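Local coordinates for protein NADPH-flavin oxidoreductase (Vibrio harveyi, PDB 1BKJ) that catalyses the NADPH-dependent reduction of FMN to FMNH2 as a homodimer and so supplies reduced flavin to luciferase in bacterial bioluminescence, at residues P168-H173 and Q190-T195; T18-T23 and L157-Q162; S13-T18 and G125-G130. All coordinates share one frame; numbering follows the deposited sequence.

Interaction 1: residues P168-H173 and Q190-T195. With FMN (flavin mononucleotide), chain D.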
loop_
_atom_site.group_PDB
_atom_site.type_symbol
_atom_site.label_atom_id
_atom_site.label_comp_id
_atom_site.label_asym_id
_atom_site.label_seq_id
_atom_site.Cartn_x
_atom_site.Cartn_y
_atom_site.Cartn_z
ATOM N N PRO A 168 20.607 -1.824 -1.405
ATOM C CA PRO A 168 20.367 -1.349 -2.784
ATOM C C PRO A 168 19.177 -2.048 -3.450
ATOM O O PRO A 168 18.848 -3.182 -3.109
ATOM C CB PRO A 168 21.702 -1.665 -3.490
ATOM C CG PRO A 168 22.252 -2.833 -2.709
ATOM C CD PRO A 168 21.927 -2.485 -1.286
ATOM N N ARG A 169 18.473 -1.322 -4.311
ATOM C CA ARG A 169 17.314 -1.864 -5.031
ATOM C C ARG A 169 17.657 -1.977 -6.490
ATOM O O ARG A 169 18.711 -1.491 -6.917
ATOM C CB ARG A 169 16.105 -0.918 -4.922
ATOM C CG ARG A 169 15.124 -1.232 -3.812
ATOM C CD ARG A 169 15.663 -0.860 -2.462
ATOM N NE ARG A 169 14.618 -0.831 -1.445
ATOM C CZ ARG A 169 14.814 -1.099 -0.158
ATOM N NH1 ARG A 169 16.014 -1.426 0.287
ATOM N NH2 ARG A 169 13.807 -1.038 0.691
ATOM N N LEU A 170 16.767 -2.617 -7.255
ATOM C CA LEU A 170 16.929 -2.751 -8.706
ATOM C C LEU A 170 17.021 -1.320 -9.266
ATOM O O LEU A 170 16.468 -0.392 -8.658
ATOM C CB LEU A 170 15.717 -3.462 -9.318
ATOM C CG LEU A 170 15.645 -4.985 -9.255
ATOM C CD1 LEU A 170 14.223 -5.418 -9.546
ATOM C CD2 LEU A 170 16.617 -5.616 -10.230
ATOM N N PRO A 171 17.820 -1.099 -10.333
ATOM C CA PRO A 171 17.904 0.269 -10.863
ATOM C C PRO A 171 16.606 0.755 -11.515
ATOM O O PRO A 171 15.764 -0.059 -11.920
ATOM C CB PRO A 171 19.077 0.194 -11.832
ATOM C CG PRO A 171 19.166 -1.250 -12.189
ATOM C CD PRO A 171 18.853 -1.963 -10.933
ATOM N N ALA A 172 16.427 2.080 -11.528
ATOM C CA ALA A 172 15.250 2.735 -12.086
ATOM C C ALA A 172 14.947 2.359 -13.528
ATOM O O ALA A 172 13.785 2.264 -13.885
ATOM C CB ALA A 172 15.372 4.239 -11.950
ATOM N N HIS A 173 15.973 2.084 -14.337
ATOM C CA HIS A 173 15.740 1.705 -15.734
ATOM C C HIS A 173 15.123 0.294 -15.925
ATOM O O HIS A 173 14.692 -0.049 -17.031
ATOM C CB HIS A 173 17.001 1.927 -16.599
ATOM C CG HIS A 173 18.141 1.006 -16.290
ATOM N ND1 HIS A 173 19.216 1.391 -15.517
ATOM C CD2 HIS A 173 18.389 -0.272 -16.671
ATOM C CE1 HIS A 173 20.076 0.390 -15.436
ATOM N NE2 HIS A 173 19.596 -0.629 -16.125
ATOM N N GLN A 190 22.140 -9.686 -13.498
ATOM C CA GLN A 190 23.487 -10.185 -13.165
ATOM C C GLN A 190 24.325 -9.112 -12.458
ATOM O O GLN A 190 25.077 -9.425 -11.532
ATOM C CB GLN A 190 24.208 -10.697 -14.426
ATOM N N SER A 191 24.129 -7.853 -12.856
ATOM C CA SER A 191 24.812 -6.699 -12.266
ATOM C C SER A 191 24.273 -6.417 -10.874
ATOM O O SER A 191 25.033 -6.060 -9.978
ATOM C CB SER A 191 24.626 -5.463 -13.127
ATOM O OG SER A 191 25.156 -5.688 -14.420
ATOM N N TYR A 192 22.956 -6.591 -10.710
ATOM C CA TYR A 192 22.287 -6.398 -9.425
ATOM C C TYR A 192 22.701 -7.496 -8.433
ATOM O O TYR A 192 22.904 -7.211 -7.249
ATOM C CB TYR A 192 20.756 -6.346 -9.583
ATOM C CG TYR A 192 20.027 -6.061 -8.287
ATOM C CD1 TYR A 192 20.338 -4.924 -7.508
ATOM C CD2 TYR A 192 19.073 -6.962 -7.790
ATOM C CE1 TYR A 192 19.715 -4.709 -6.246
ATOM C CE2 TYR A 192 18.443 -6.747 -6.546
ATOM C CZ TYR A 192 18.767 -5.630 -5.778
ATOM O OH TYR A 192 18.168 -5.462 -4.544
ATOM N N ASP A 193 22.835 -8.728 -8.930
ATOM C CA ASP A 193 23.269 -9.868 -8.122
ATOM C C ASP A 193 24.687 -9.645 -7.581
ATOM O O ASP A 193 24.983 -10.016 -6.438
ATOM C CB ASP A 193 23.253 -11.162 -8.943
ATOM C CG ASP A 193 21.888 -11.850 -8.971
ATOM O OD1 ASP A 193 20.982 -11.491 -8.185
ATOM O OD2 ASP A 193 21.737 -12.797 -9.778
ATOM N N GLN A 194 25.547 -9.026 -8.394
ATOM C CA GLN A 194 26.931 -8.737 -7.995
ATOM C C GLN A 194 26.954 -7.589 -6.960
ATOM O O GLN A 194 27.776 -7.595 -6.038
ATOM C CB GLN A 194 27.800 -8.426 -9.222
ATOM N N THR A 195 25.990 -6.670 -7.070
ATOM C CA THR A 195 25.854 -5.538 -6.149
ATOM C C THR A 195 25.366 -6.061 -4.779
ATOM O O THR A 195 25.842 -5.608 -3.727
ATOM C CB THR A 195 24.866 -4.470 -6.715
ATOM O OG1 THR A 195 25.390 -3.935 -7.940
ATOM C CG2 THR A 195 24.638 -3.318 -5.735
HETATM N N1 FMN D . 10.990 -8.051 7.592
HETATM C C2 FMN D . 11.111 -8.950 8.626
HETATM O O2 FMN D . 12.132 -9.194 9.217
HETATM N N3 FMN D . 9.932 -9.636 8.882
HETATM C C4 FMN D . 8.754 -9.657 8.079
HETATM O O4 FMN D . 7.863 -10.424 8.394
HETATM C C4A FMN D . 8.778 -8.752 6.966
HETATM N N5 FMN D . 7.559 -8.548 6.329
HETATM C C5A FMN D . 7.400 -7.489 5.424
HETATM C C6 FMN D . 6.129 -7.250 4.935
HETATM C C7 FMN D . 5.900 -6.173 4.081
HETATM C C7M FMN D . 4.416 -5.841 3.741
HETATM C C8 FMN D . 6.989 -5.347 3.679
HETATM C C8M FMN D . 6.866 -4.256 2.667
HETATM C C9 FMN D . 8.252 -5.576 4.160
HETATM C C9A FMN D . 8.492 -6.658 5.063
HETATM N N10 FMN D . 9.769 -6.909 5.685
HETATM C C10 FMN D . 9.897 -7.888 6.704
HETATM C "C1'" FMN D . 10.814 -6.044 5.544
HETATM C "C2'" FMN D . 11.904 -6.411 4.564
HETATM O "O2'" FMN D . 12.340 -7.693 4.406
HETATM C "C3'" FMN D . 12.560 -5.315 3.834
HETATM O "O3'" FMN D . 11.769 -4.189 3.549
HETATM C "C4'" FMN D . 13.682 -5.539 2.857
HETATM O "O4'" FMN D . 14.367 -6.768 2.847
HETATM C "C5'" FMN D . 14.339 -4.414 2.214
HETATM O "O5'" FMN D . 15.201 -3.919 3.283
HETATM P P FMN D . 15.029 -2.476 4.022
HETATM O O1P FMN D . 15.358 -1.518 2.983
HETATM O O2P FMN D . 15.958 -2.586 5.174
HETATM O O3P FMN D . 13.604 -2.278 4.375
#
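The phenol of Tyr192, on helix 186-199, donates to the carbonyl of Pro168, with OH 2.8 Å from Pro168 O. The hydroxyl lies 32° out of the carbonyl plane, while the carbonyl oxygen itself sits at the edge of the tyrosine ring, near the ring plane. Gln44 of the second subunit, through NE2, is also hydrogen-bonded to this hydroxyl, so the hydroxyl links helix 186-199 to the 168-173 loop and to the second subunit. With CG anti to the backbone N (chi1 -176°), the ring reaches out from the helix and lies along the loop backbone: CE1 comes within 3.4 Å of Arg169 C, and one face is covered near its rim by the N and CA of Leu170. The side chain of Leu170 crosses that of Tyr192 at about a right angle, and its CD2 branch touches CD2 of the tyrosine ring at 3.7 Å. Trp212 meets the same tyrosine edge to face. Nearly one turn on, the methyl CG2 of Thr195 lies alongside the Pro168 ring, 3.9 Å from CG, as its hydroxyl turns back to Ser191 O; that oxygen takes Thr195 N and Thr195 OG1 from opposite faces of its plane.

The first side-chain bond of Arg169 leads away from the helix, and the bend at chi2 (74°) brings the guanidinium edge to the phosphate of FMN. There NH1 and NH2 both donate to O1P at 2.8 Å, each bond clearly bent, so one phosphate oxygen is gripped twice. The opposed charges would be expected to strengthen this grip. Carbonyls of Lys167 and of Ala37 of the second subunit take further guanidinium hydrogens. This arrangement belongs to the phosphate end of the FMN site at the dimer interface of a nitroreductase-family flavin reductase.

Interaction 2: residues T18-T23 and L157-Q162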
loop_
_atom_site.group_PDB
_atom_site.type_symbol
_atom_site.label_atom_id
_atom_site.label_comp_id
_atom_site.label_asym_id
_atom_site.label_seq_id
_atom_site.Cartn_x
_atom_site.Cartn_y
_atom_site.Cartn_z
ATOM N N THR A 18 15.716 -0.867 21.845
ATOM C CA THR A 18 16.026 -0.685 23.264
ATOM C C THR A 18 14.661 -0.715 24.000
ATOM O O THR A 18 13.612 -0.773 23.348
ATOM C CB THR A 18 16.757 0.652 23.568
ATOM O OG1 THR A 18 15.912 1.755 23.239
ATOM C CG2 THR A 18 18.061 0.763 22.793
ATOM N N ALA A 19 14.681 -0.670 25.335
ATOM C CA ALA A 19 13.471 -0.712 26.161
ATOM C C ALA A 19 12.793 0.646 26.385
ATOM O O ALA A 19 11.779 0.720 27.087
ATOM C CB ALA A 19 13.780 -1.380 27.509
ATOM N N VAL A 20 13.334 1.706 25.778
ATOM C CA VAL A 20 12.788 3.062 25.925
ATOM C C VAL A 20 11.416 3.154 25.207
ATOM O O VAL A 20 11.309 2.848 24.022
ATOM C CB VAL A 20 13.781 4.139 25.392
ATOM C CG1 VAL A 20 13.248 5.554 25.663
ATOM C CG2 VAL A 20 15.153 3.970 26.034
ATOM N N PRO A 21 10.345 3.520 25.940
ATOM C CA PRO A 21 9.037 3.608 25.277
ATOM C C PRO A 21 8.836 4.814 24.356
ATOM O O PRO A 21 9.637 5.757 24.352
ATOM C CB PRO A 21 8.058 3.612 26.455
ATOM C CG PRO A 21 8.825 4.259 27.555
ATOM C CD PRO A 21 10.209 3.678 27.404
ATOM N N ILE A 22 7.803 4.724 23.524
ATOM C CA ILE A 22 7.418 5.798 22.613
ATOM C C ILE A 22 6.402 6.582 23.454
ATOM O O ILE A 22 5.583 5.982 24.166
ATOM C CB ILE A 22 6.795 5.198 21.294
ATOM C CG1 ILE A 22 7.927 4.617 20.434
ATOM C CG2 ILE A 22 5.970 6.245 20.500
ATOM C CD1 ILE A 22 7.481 3.776 19.273
ATOM N N THR A 23 6.518 7.910 23.439
ATOM C CA THR A 23 5.609 8.757 24.215
ATOM C C THR A 23 4.199 8.781 23.615
ATOM O O THR A 23 4.015 8.442 22.445
ATOM C CB THR A 23 6.125 10.216 24.360
ATOM O OG1 THR A 23 6.062 10.891 23.096
ATOM C CG2 THR A 23 7.556 10.247 24.885
ATOM N N LEU A 157 7.657 -0.801 16.004
ATOM C CA LEU A 157 8.173 0.564 16.131
ATOM C C LEU A 157 8.919 0.683 17.465
ATOM O O LEU A 157 8.549 0.036 18.449
ATOM C CB LEU A 157 7.044 1.621 16.075
ATOM C CG LEU A 157 6.193 1.830 14.806
ATOM C CD1 LEU A 157 5.100 2.855 15.055
ATOM C CD2 LEU A 157 7.078 2.225 13.617
ATOM N N GLY A 158 9.985 1.478 17.477
ATOM C CA GLY A 158 10.749 1.689 18.699
ATOM C C GLY A 158 12.069 2.383 18.447
ATOM O O GLY A 158 12.389 2.745 17.315
ATOM N N HIS A 159 12.850 2.552 19.505
ATOM C CA HIS A 159 14.159 3.191 19.396
ATOM C C HIS A 159 15.201 2.159 18.960
ATOM O O HIS A 159 15.326 1.111 19.591
ATOM C CB HIS A 159 14.506 3.863 20.712
ATOM C CG HIS A 159 13.624 5.028 21.016
ATOM N ND1 HIS A 159 13.830 6.275 20.468
ATOM C CD2 HIS A 159 12.531 5.136 21.808
ATOM C CE1 HIS A 159 12.907 7.104 20.917
ATOM N NE2 HIS A 159 12.105 6.438 21.729
ATOM N N PRO A 160 15.960 2.444 17.875
ATOM C CA PRO A 160 16.986 1.544 17.327
ATOM C C PRO A 160 18.127 1.118 18.236
ATOM O O PRO A 160 18.635 1.931 19.013
ATOM C CB PRO A 160 17.559 2.345 16.156
ATOM C CG PRO A 160 16.494 3.294 15.807
ATOM C CD PRO A 160 16.005 3.729 17.147
ATOM N N ASP A 161 18.500 -0.160 18.142
ATOM C CA ASP A 161 19.638 -0.700 18.876
ATOM C C ASP A 161 20.541 -1.439 17.886
ATOM O O ASP A 161 21.185 -2.438 18.223
ATOM C CB ASP A 161 19.224 -1.608 20.041
ATOM C CG ASP A 161 20.343 -1.785 21.079
ATOM O OD1 ASP A 161 21.231 -0.914 21.176
ATOM O OD2 ASP A 161 20.327 -2.792 21.805
ATOM N N GLN A 162 20.533 -0.951 16.646
ATOM C CA GLN A 162 21.359 -1.452 15.545
ATOM C C GLN A 162 21.358 -0.389 14.464
ATOM O O GLN A 162 20.419 0.404 14.383
ATOM C CB GLN A 162 20.871 -2.810 14.990
ATOM C CG GLN A 162 19.483 -2.852 14.364
ATOM C CD GLN A 162 19.149 -4.201 13.725
ATOM O OE1 GLN A 162 18.214 -4.292 12.940
ATOM N NE2 GLN A 162 19.897 -5.250 14.071
HETATM O O HOH W 1 12.154 1.351 21.925
HETATM O O HOH W 2 10.302 8.506 23.053
#
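Thr18 and His159 are joined by a direct backbone hydrogen bond, Thr18 N to His159 O at 3.0 Å, nearly straight at the hydrogen (161°) and almost in line with the acceptor C=O. Water 1 extends the polar link: it accepts from His159 N at 2.8 Å and donates to the carbonyls of Thr18 and Val20. A second water joins Pro21 O to His159 NE2, 3.0 Å from the latter, and lies in the plane of the imidazole at its edge.

The segments run roughly antiparallel, 148° apart. Residues 157-162 carry strand 149-158 out of the sheet into the following loop. The 18-23 loop leads into helix 24-35, which Thr23 caps with its side chain. The contact thus fastens an inter-helix loop over one end of the central antiparallel sheet of the nitroreductase fold.

The rest is van der Waals packing. The imidazole turns its edge to the loop, with CD2 3.4 Å from Val20 O and 3.9 Å from Val20 CB. Ile22 sends CD1 to the strand, 3.9 Å from Leu157 CB, also touching Gly158 N. The methyl CG2 of Thr18, anti to its carbonyl carbon, meets Asp161 CB at 3.8 Å.

Interaction 3: residues S13-T18 and G125-G130. With FMN (flavin mononucleotide), chain D.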
loop_
_atom_site.group_PDB
_atom_site.type_symbol
_atom_site.label_atom_id
_atom_site.label_comp_id
_atom_site.label_asym_id
_atom_site.label_seq_id
_atom_site.Cartn_x
_atom_site.Cartn_y
_atom_site.Cartn_z
ATOM N N SER A 13 15.249 -1.268 7.543
ATOM C CA SER A 13 14.436 -1.977 8.526
ATOM C C SER A 13 15.263 -2.243 9.769
ATOM O O SER A 13 16.439 -2.595 9.671
ATOM C CB SER A 13 13.903 -3.283 7.968
ATOM O OG SER A 13 12.963 -3.032 6.930
ATOM N N ILE A 14 14.673 -1.920 10.917
ATOM C CA ILE A 14 15.297 -2.086 12.220
ATOM C C ILE A 14 14.640 -3.276 12.914
ATOM O O ILE A 14 13.406 -3.345 13.041
ATOM C CB ILE A 14 15.184 -0.797 13.089
ATOM C CG1 ILE A 14 15.845 0.404 12.393
ATOM C CG2 ILE A 14 15.770 -1.019 14.488
ATOM C CD1 ILE A 14 17.334 0.268 12.082
ATOM N N ARG A 15 15.483 -4.208 13.355
ATOM C CA ARG A 15 15.044 -5.435 13.990
ATOM C C ARG A 15 15.600 -5.662 15.399
ATOM O O ARG A 15 15.573 -6.784 15.905
ATOM C CB ARG A 15 15.369 -6.617 13.066
ATOM C CG ARG A 15 14.574 -6.627 11.754
ATOM C CD ARG A 15 15.031 -7.737 10.829
ATOM N NE ARG A 15 14.367 -7.681 9.522
ATOM C CZ ARG A 15 14.867 -7.086 8.442
ATOM N NH1 ARG A 15 16.042 -6.479 8.491
ATOM N NH2 ARG A 15 14.204 -7.110 7.301
ATOM N N LYS A 16 16.134 -4.599 16.008
ATOM C CA LYS A 16 16.648 -4.644 17.382
ATOM C C LYS A 16 16.319 -3.299 18.015
ATOM O O LYS A 16 16.648 -2.248 17.467
ATOM C CB LYS A 16 18.152 -4.924 17.451
ATOM C CG LYS A 16 18.559 -5.587 18.769
ATOM C CD LYS A 16 20.063 -5.735 18.908
ATOM C CE LYS A 16 20.408 -6.178 20.320
ATOM N NZ LYS A 16 21.856 -5.964 20.614
ATOM N N PHE A 17 15.637 -3.349 19.160
ATOM C CA PHE A 17 15.192 -2.145 19.859
ATOM C C PHE A 17 15.621 -2.087 21.307
ATOM O O PHE A 17 15.870 -3.125 21.925
ATOM C CB PHE A 17 13.657 -2.070 19.839
ATOM C CG PHE A 17 13.059 -2.119 18.463
ATOM C CD1 PHE A 17 13.020 -0.968 17.667
ATOM C CD2 PHE A 17 12.554 -3.325 17.942
ATOM C CE1 PHE A 17 12.485 -0.995 16.358
ATOM C CE2 PHE A 17 12.012 -3.379 16.630
ATOM C CZ PHE A 17 11.978 -2.202 15.833
ATOM N N THR A 18 15.716 -0.867 21.845
ATOM C CA THR A 18 16.026 -0.685 23.264
ATOM C C THR A 18 14.661 -0.715 24.000
ATOM O O THR A 18 13.612 -0.773 23.348
ATOM C CB THR A 18 16.757 0.652 23.568
ATOM O OG1 THR A 18 15.912 1.755 23.239
ATOM C CG2 THR A 18 18.061 0.763 22.793
ATOM N N GLY A 125 12.734 3.663 14.777
ATOM C CA GLY A 125 13.003 2.660 13.769
ATOM C C GLY A 125 11.797 1.760 13.648
ATOM O O GLY A 125 10.940 1.752 14.526
ATOM N N GLY A 126 11.754 0.981 12.573
ATOM C CA GLY A 126 10.642 0.075 12.362
ATOM C C GLY A 126 10.833 -0.981 11.293
ATOM O O GLY A 126 11.806 -0.947 10.540
ATOM N N VAL A 127 9.900 -1.932 11.259
ATOM C CA VAL A 127 9.923 -3.017 10.294
ATOM C C VAL A 127 8.514 -3.555 10.130
ATOM O O VAL A 127 7.785 -3.709 11.105
ATOM C CB VAL A 127 10.936 -4.170 10.709
ATOM C CG1 VAL A 127 10.537 -4.850 12.013
ATOM C CG2 VAL A 127 11.102 -5.209 9.585
ATOM N N TYR A 128 8.133 -3.820 8.885
ATOM C CA TYR A 128 6.822 -4.402 8.593
ATOM C C TYR A 128 6.917 -5.891 8.928
ATOM O O TYR A 128 8.010 -6.462 8.858
ATOM C CB TYR A 128 6.492 -4.293 7.118
ATOM C CG TYR A 128 6.082 -2.953 6.594
ATOM C CD1 TYR A 128 7.042 -2.014 6.193
ATOM C CD2 TYR A 128 4.720 -2.624 6.454
ATOM C CE1 TYR A 128 6.663 -0.763 5.657
ATOM C CE2 TYR A 128 4.327 -1.375 5.922
ATOM C CZ TYR A 128 5.311 -0.455 5.528
ATOM O OH TYR A 128 4.970 0.757 5.020
ATOM N N ILE A 129 5.803 -6.505 9.334
ATOM C CA ILE A 129 5.769 -7.930 9.682
ATOM C C ILE A 129 4.652 -8.637 8.894
ATOM O O ILE A 129 3.496 -8.690 9.340
ATOM C CB ILE A 129 5.591 -8.167 11.246
ATOM C CG1 ILE A 129 6.674 -7.427 12.069
ATOM C CG2 ILE A 129 5.591 -9.677 11.592
ATOM C CD1 ILE A 129 8.104 -7.885 11.855
ATOM N N GLY A 130 5.010 -9.166 7.723
ATOM C CA GLY A 130 4.056 -9.883 6.892
ATOM C C GLY A 130 3.971 -11.350 7.273
ATOM O O GLY A 130 3.074 -12.064 6.813
HETATM N N1 FMN D . 10.990 -8.051 7.592
HETATM C C2 FMN D . 11.111 -8.950 8.626
HETATM O O2 FMN D . 12.132 -9.194 9.217
HETATM N N3 FMN D . 9.932 -9.636 8.882
HETATM C C4 FMN D . 8.754 -9.657 8.079
HETATM O O4 FMN D . 7.863 -10.424 8.394
HETATM C C4A FMN D . 8.778 -8.752 6.966
HETATM N N5 FMN D . 7.559 -8.548 6.329
HETATM C C5A FMN D . 7.400 -7.489 5.424
HETATM C C6 FMN D . 6.129 -7.250 4.935
HETATM C C7 FMN D . 5.900 -6.173 4.081
HETATM C C7M FMN D . 4.416 -5.841 3.741
HETATM C C8 FMN D . 6.989 -5.347 3.679
HETATM C C8M FMN D . 6.866 -4.256 2.667
HETATM C C9 FMN D . 8.252 -5.576 4.160
HETATM C C9A FMN D . 8.492 -6.658 5.063
HETATM N N10 FMN D . 9.769 -6.909 5.685
HETATM C C10 FMN D . 9.897 -7.888 6.704
HETATM C "C1'" FMN D . 10.814 -6.044 5.544
HETATM C "C2'" FMN D . 11.904 -6.411 4.564
HETATM O "O2'" FMN D . 12.340 -7.693 4.406
HETATM C "C3'" FMN D . 12.560 -5.315 3.834
HETATM O "O3'" FMN D . 11.769 -4.189 3.549
HETATM C "C4'" FMN D . 13.682 -5.539 2.857
HETATM O "O4'" FMN D . 14.367 -6.768 2.847
HETATM C "C5'" FMN D . 14.339 -4.414 2.214
HETATM O "O5'" FMN D . 15.201 -3.919 3.283
HETATM P P FMN D . 15.029 -2.476 4.022
HETATM O O1P FMN D . 15.358 -1.518 2.983
HETATM O O2P FMN D . 15.958 -2.586 5.174
HETATM O O3P FMN D . 13.604 -2.278 4.375
HETATM O O HOH W 3 10.158 -2.676 6.765
#
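One wall of the FMN site is built from the loop 13-18 and the strand 125-129 with Gly130 after it, joined by one backbone hydrogen bond, Ile14 N to Gly126 O at 3.1 Å. The bond is straight (171°), but the donor stands above the carbonyl plane. Val127 fills the angle between loop and flavin: CG1 packs 3.4 Å from Ile14 O, a buried oxygen with no hydrogen-bonding partner in the model, and CG2 lies against Ser13 CB and 3.5 Å from FMN N1. Arg15, extended from CG to NE, sets its guanidinium edge against the pyrimidine, NE donating to O2 at 2.7 Å, while NH2 bonds N1 only weakly. Ser13 holds the phosphate with N on O2P and OG on O3P, the latter at 2.7 Å; water 3 links OG to Tyr128 N. Just past the strand, Gly130 N donates to the flavin N5 at 3.0 Å, and would be expected to polarise that redox-active atom. The Phe17 ring edge brings CE1 within 3.6 Å of Gly125 O. Strand 149-158 pairs with strand 125-129, Tyr69 of helix 69-72 touches Arg15, Phe17 and Val127, and helix 98-121 packs against Tyr128.

Interactions 2 and 3 are neighbours, with centres 10 Å apart, and share Thr18: one continuous loop, 13-23, passes from the flavin to one end of the sheet. Their segments alternate along the chain and meet through two probable hydrogen bonds, Gly158 O to Gly125 N (2.7 Å) between adjacent strands and Gln162 OE1 to Arg15 N (2.8 Å), so Gln162 is a second-shell residue holding the backbone of Arg15, whose guanidinium meets FMN. Interaction 1 follows later in the chain, its centre 24 Å from that of interaction 3 and nearest atoms about 7 Å apart, yet both hold the same phosphate. Interaction 2 stands back from the cofactor, the Pro160 side chain about 12 Å from FMN.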